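Local coordinates for putative sarcosine dimethylglycine methyltransferase (PDB 2O57), which probably transfers methyl groups from S-adenosylmethionine to sarcosine and dimethylglycine, at residues L226-T231 / M289-S294; D152-Q157 / G181-T186. All coordinates share one frame; numbering follows the deposited sequence.

Following the chain from its N terminus, interaction 2 comes first: strand 152-157 is left through helix 166-176, and the chain returns as the parallel neighbour 181-186, closing a beta-alpha-beta crossover. Only after this loop is complete does interaction 1 open. Strand 226-231 is separated by 57 mostly helical residues from 289-294, which comes back antiparallel to it. The two loops therefore follow in series, neither enclosing nor crossing the other. They are neighbours in one mixed sheet, where strand 284-293 lies between strands 181-190 and 226-233; Phe-291 N lies 2.9 Å from Met-183 O, a probable hydrogen bond. Together they tie the parallel core to the antiparallel margin of the sheet.

Interaction 1 (L226-T231 / M289-S294)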
# COMPACT_ATOMS: atom_id res chain seq x y z
N LEU A 226 -7.53 5.68 17.41
CA LEU A 226 -7.57 5.04 16.09
C LEU A 226 -6.31 4.26 15.83
O LEU A 226 -5.21 4.84 15.68
CB LEU A 226 -7.77 6.04 14.95
CG LEU A 226 -8.93 7.03 15.04
CD1 LEU A 226 -8.87 8.08 13.92
CD2 LEU A 226 -10.21 6.25 14.96
N VAL A 227 -6.46 2.95 15.74
CA VAL A 227 -5.33 2.06 15.42
C VAL A 227 -5.08 2.04 13.91
O VAL A 227 -6.04 2.09 13.12
CB VAL A 227 -5.55 0.65 16.01
CG1 VAL A 227 -6.67 -0.07 15.29
CG2 VAL A 227 -4.26 -0.18 15.95
N THR A 228 -3.81 1.99 13.52
CA THR A 228 -3.43 1.97 12.12
C THR A 228 -3.41 0.50 11.69
O THR A 228 -2.65 -0.32 12.24
CB THR A 228 -2.07 2.63 11.89
OG1 THR A 228 -2.15 4.02 12.23
CG2 THR A 228 -1.70 2.51 10.42
N LEU A 229 -4.29 0.18 10.76
CA LEU A 229 -4.43 -1.18 10.22
C LEU A 229 -3.39 -1.48 9.16
O LEU A 229 -2.84 -2.58 9.14
CB LEU A 229 -5.79 -1.36 9.58
CG LEU A 229 -7.05 -1.24 10.45
CD1 LEU A 229 -8.33 -1.56 9.63
CD2 LEU A 229 -6.98 -2.17 11.67
N ARG A 230 -3.13 -0.51 8.29
CA ARG A 230 -2.18 -0.65 7.19
C ARG A 230 -1.81 0.72 6.62
O ARG A 230 -2.61 1.67 6.70
CB ARG A 230 -2.76 -1.55 6.10
CG ARG A 230 -4.08 -1.06 5.46
CD ARG A 230 -4.73 -2.10 4.58
NE ARG A 230 -5.56 -3.02 5.37
CZ ARG A 230 -6.74 -3.51 4.99
NH1 ARG A 230 -7.27 -3.24 3.79
NH2 ARG A 230 -7.41 -4.31 5.81
N THR A 231 -0.63 0.80 6.01
CA THR A 231 -0.16 2.01 5.33
C THR A 231 0.53 1.69 4.00
O THR A 231 0.98 0.54 3.74
CB THR A 231 0.78 2.86 6.22
OG1 THR A 231 2.00 2.16 6.49
CG2 THR A 231 0.13 3.20 7.56
N MSE A 289 -3.65 5.28 4.09
CA MSE A 289 -3.76 4.62 5.39
C MSE A 289 -5.18 4.17 5.70
O MSE A 289 -6.13 4.80 5.28
CB MSE A 289 -3.33 5.54 6.52
CG MSE A 289 -2.10 6.39 6.20
SE MSE A 289 -1.62 7.72 7.50
CE MSE A 289 -0.95 6.56 8.96
N LEU A 290 -5.30 3.10 6.47
CA LEU A 290 -6.59 2.71 7.03
C LEU A 290 -6.45 2.59 8.53
O LEU A 290 -5.44 2.08 9.06
CB LEU A 290 -7.09 1.41 6.45
CG LEU A 290 -7.84 1.50 5.11
CD1 LEU A 290 -6.79 1.57 3.93
CD2 LEU A 290 -8.62 0.23 5.07
N PHE A 291 -7.47 3.09 9.22
CA PHE A 291 -7.50 3.09 10.67
C PHE A 291 -8.78 2.43 11.12
O PHE A 291 -9.76 2.41 10.37
CB PHE A 291 -7.54 4.52 11.22
CG PHE A 291 -6.43 5.41 10.73
CD1 PHE A 291 -5.20 5.43 11.38
CD2 PHE A 291 -6.64 6.27 9.65
CE1 PHE A 291 -4.17 6.29 10.95
CE2 PHE A 291 -5.63 7.13 9.22
CZ PHE A 291 -4.40 7.14 9.87
N ARG A 292 -8.78 1.90 12.33
CA ARG A 292 -10.03 1.50 12.95
C ARG A 292 -10.17 2.15 14.33
O ARG A 292 -9.18 2.28 15.06
CB ARG A 292 -10.16 -0.02 13.05
CG ARG A 292 -11.53 -0.50 13.56
CD ARG A 292 -11.64 -2.01 13.76
NE ARG A 292 -11.56 -2.82 12.55
CZ ARG A 292 -12.56 -3.10 11.70
NH1 ARG A 292 -13.80 -2.58 11.84
NH2 ARG A 292 -12.30 -3.89 10.68
N LYS A 293 -11.38 2.58 14.67
CA LYS A 293 -11.66 3.09 16.01
C LYS A 293 -11.77 1.93 17.04
O LYS A 293 -12.86 1.39 17.30
CB LYS A 293 -12.94 3.93 16.03
CG LYS A 293 -13.20 4.59 17.37
CD LYS A 293 -14.36 5.63 17.27
CE LYS A 293 -14.83 6.09 18.66
NZ LYS A 293 -15.95 7.10 18.52
N SER A 294 -10.61 1.54 17.57
CA SER A 294 -10.48 0.45 18.56
C SER A 294 -9.08 0.57 19.14
O SER A 294 -8.18 1.14 18.51
CB SER A 294 -10.65 -0.95 17.93
OG SER A 294 -9.69 -1.15 16.90
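A classic beta bulge interrupts the antiparallel pairing of Val-227 to Thr-231 with Met-289 to Arg-292, at the margin of the methyltransferase sheet. Before the bulge, Val-227 and Arg-292 form a hydrogen-bonded pair, Val-227 N to Arg-292 O and Arg-292 N to Val-227 O both measuring 2.9 Å. Leu-229 and Arg-230 then share one partner: Leu-229 N donates to Leu-290 O at 2.8 Å, and Leu-290 N donates to Arg-230 O at 3.1 Å. The extra residue fits because Leu-229 takes a near-helical backbone, with psi at -42°.

Its side chain consequently leans over the opposite strand, bringing CD2 to 4.1 Å from Arg-292 CB. An alanine in place of Leu-229 would probably leave Arg-292 CB without one of its apolar neighbours and open a gap beside Thr-77 of its own chain and Asp-236 of the second subunit.

Arg-230 runs alongside Leu-290, whose CD2 sits over one guanidinium face, off-centre, 3.9 Å from Arg-230 NH1. Arginine suits this place because its aliphatic stem packs on leucine while its tip forms salt bridges to Glu-73 and to Asp-236 of the second subunit. On the sheet face carrying Thr-228 and Phe-291, Thr-228 OG1 approaches the ring obliquely, 3.3 Å from Phe-291 CE1, and Thr-231 CG2 meets CE of selenomethionine Met-289 at 3.8 Å. Phe-291 and Met-289 reach helix 214-223, as large apolar groups can. Thr-231 continues the sheet into the second subunit. A last strand inserted antiparallel between the fifth and sixth, giving the order 3-2-1-4-5-7-6, is characteristic of class I methyltransferases.

Interaction 2 (D152-Q157 / G181-T186); sequences DFIWSQ and GVMAIT
Phe-153 and Trp-155 bring their flat rings to this parallel pair without stacking on strand 181-186. Phe-153 touches it through CB, 3.2 Å from Val-182 O; chi1 of 68° sets CG between the backbone N and the carbonyl carbon, and the end of the side chain, which touches Leu-80, leads away from that strand. The Trp-155 side chain touches Leu-70 and Leu-74 of helix 59-76, an apolar setting for a large aromatic, while its NE1 makes a weak hydrogen bond of 2.9 Å to Gln-157 OE1. The other end of that amide, NE2, is held by Asp-67.

Five backbone hydrogen bonds join the strands, from Val-182 N to Asp-152 O at the start to Thr-186 N to Ser-156 O at the end; the shortest, Ala-184 N to Ile-154 O, is 2.8 Å. Glycine suits position 181, since a side chain there would press on Asp-152 O. On the face carrying Ile-154, the branch CG2 lies 3.7 Å from the SE of selenomethionine Met-183, and both side chains pack against Cys-173 of helix 166-176, apolar surfaces matched to a buried crossover.

Thr-186 OG1 lies 3.3 Å from Gln-157 CA and hydrogen-bonds to Asp-158. A water donates to Ser-156 OG, 2.9 Å away, and to Thr-186 O at the same distance; Ser-156 OG is also bonded to Leu-89 O. Ser-156, Gln-157 and Thr-186 thus bring polar groups to the C-terminal end of the pair, beside apolar Ile-185, consistent with the end where Rossmann-like methyltransferases bind their cofactor.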
# COMPACT_ATOMS: atom_id res chain seq x y z
N ASP A 152 -20.23 4.54 10.04
CA ASP A 152 -19.55 3.27 9.89
C ASP A 152 -18.15 3.44 9.32
O ASP A 152 -17.28 2.66 9.62
CB ASP A 152 -20.39 2.37 9.01
CG ASP A 152 -21.74 2.10 9.61
OD1 ASP A 152 -21.74 1.48 10.68
OD2 ASP A 152 -22.77 2.57 9.07
N PHE A 153 -17.95 4.47 8.49
CA PHE A 153 -16.66 4.69 7.82
C PHE A 153 -16.50 6.14 7.36
O PHE A 153 -17.48 6.90 7.23
CB PHE A 153 -16.45 3.71 6.63
CG PHE A 153 -17.38 3.95 5.47
CD1 PHE A 153 -17.00 4.79 4.41
CD2 PHE A 153 -18.63 3.31 5.41
CE1 PHE A 153 -17.87 5.00 3.32
CE2 PHE A 153 -19.50 3.51 4.32
CZ PHE A 153 -19.11 4.36 3.27
N ILE A 154 -15.23 6.53 7.22
CA ILE A 154 -14.80 7.81 6.67
C ILE A 154 -13.86 7.54 5.47
O ILE A 154 -12.96 6.66 5.52
CB ILE A 154 -14.06 8.69 7.70
CG1 ILE A 154 -15.00 9.08 8.83
CG2 ILE A 154 -13.43 9.98 7.02
CD1 ILE A 154 -14.29 9.79 10.07
N TRP A 155 -14.05 8.34 4.43
CA TRP A 155 -13.26 8.27 3.21
C TRP A 155 -12.75 9.68 3.01
O TRP A 155 -13.54 10.65 3.09
CB TRP A 155 -14.20 7.92 2.06
CG TRP A 155 -13.68 7.99 0.62
CD1 TRP A 155 -13.56 9.11 -0.18
CD2 TRP A 155 -13.29 6.88 -0.20
NE1 TRP A 155 -13.13 8.76 -1.45
CE2 TRP A 155 -12.95 7.39 -1.49
CE3 TRP A 155 -13.21 5.49 0.02
CZ2 TRP A 155 -12.53 6.57 -2.55
CZ3 TRP A 155 -12.78 4.66 -1.03
CH2 TRP A 155 -12.47 5.21 -2.32
N SER A 156 -11.44 9.82 2.78
CA SER A 156 -10.90 11.16 2.49
C SER A 156 -9.72 11.05 1.53
O SER A 156 -8.67 10.51 1.89
CB SER A 156 -10.49 11.84 3.80
OG SER A 156 -10.06 13.17 3.57
N GLN A 157 -9.85 11.61 0.35
CA GLN A 157 -8.78 11.52 -0.66
C GLN A 157 -8.13 12.87 -0.90
O GLN A 157 -8.78 13.81 -1.41
CB GLN A 157 -9.36 11.00 -1.97
CG GLN A 157 -9.69 9.52 -1.94
CD GLN A 157 -10.33 9.09 -3.26
OE1 GLN A 157 -11.38 9.61 -3.65
NE2 GLN A 157 -9.72 8.16 -3.93
N GLY A 181 -15.67 1.55 13.68
CA GLY A 181 -15.68 2.23 12.38
C GLY A 181 -14.30 2.34 11.76
O GLY A 181 -13.29 2.33 12.46
N VAL A 182 -14.25 2.44 10.43
CA VAL A 182 -12.97 2.37 9.74
C VAL A 182 -12.78 3.65 8.91
O VAL A 182 -13.73 4.13 8.28
CB VAL A 182 -12.87 1.08 8.84
CG1 VAL A 182 -11.58 1.08 7.97
CG2 VAL A 182 -12.83 -0.18 9.73
N MSE A 183 -11.57 4.20 8.93
CA MSE A 183 -11.30 5.36 8.08
C MSE A 183 -10.25 5.03 7.04
O MSE A 183 -9.16 4.54 7.39
CB MSE A 183 -10.82 6.54 8.92
CG MSE A 183 -10.35 7.71 8.04
SE MSE A 183 -10.32 9.45 8.90
CE MSE A 183 -8.82 9.23 10.01
N ALA A 184 -10.53 5.36 5.79
CA ALA A 184 -9.55 5.21 4.71
C ALA A 184 -9.17 6.60 4.18
O ALA A 184 -10.05 7.37 3.76
CB ALA A 184 -10.09 4.31 3.58
N ILE A 185 -7.88 6.92 4.20
CA ILE A 185 -7.40 8.23 3.71
C ILE A 185 -6.27 8.07 2.74
O ILE A 185 -5.54 7.04 2.75
CB ILE A 185 -6.95 9.20 4.84
CG1 ILE A 185 -5.66 8.72 5.54
CG2 ILE A 185 -8.08 9.41 5.83
CD1 ILE A 185 -5.03 9.80 6.45
N THR A 186 -6.13 9.07 1.87
CA THR A 186 -4.95 9.23 1.02
C THR A 186 -4.51 10.70 1.15
O THR A 186 -5.35 11.56 1.42
CB THR A 186 -5.16 8.85 -0.51
OG1 THR A 186 -6.02 9.80 -1.20
CG2 THR A 186 -5.61 7.41 -0.72
O HOH W 1 -7.22 13.25 2.82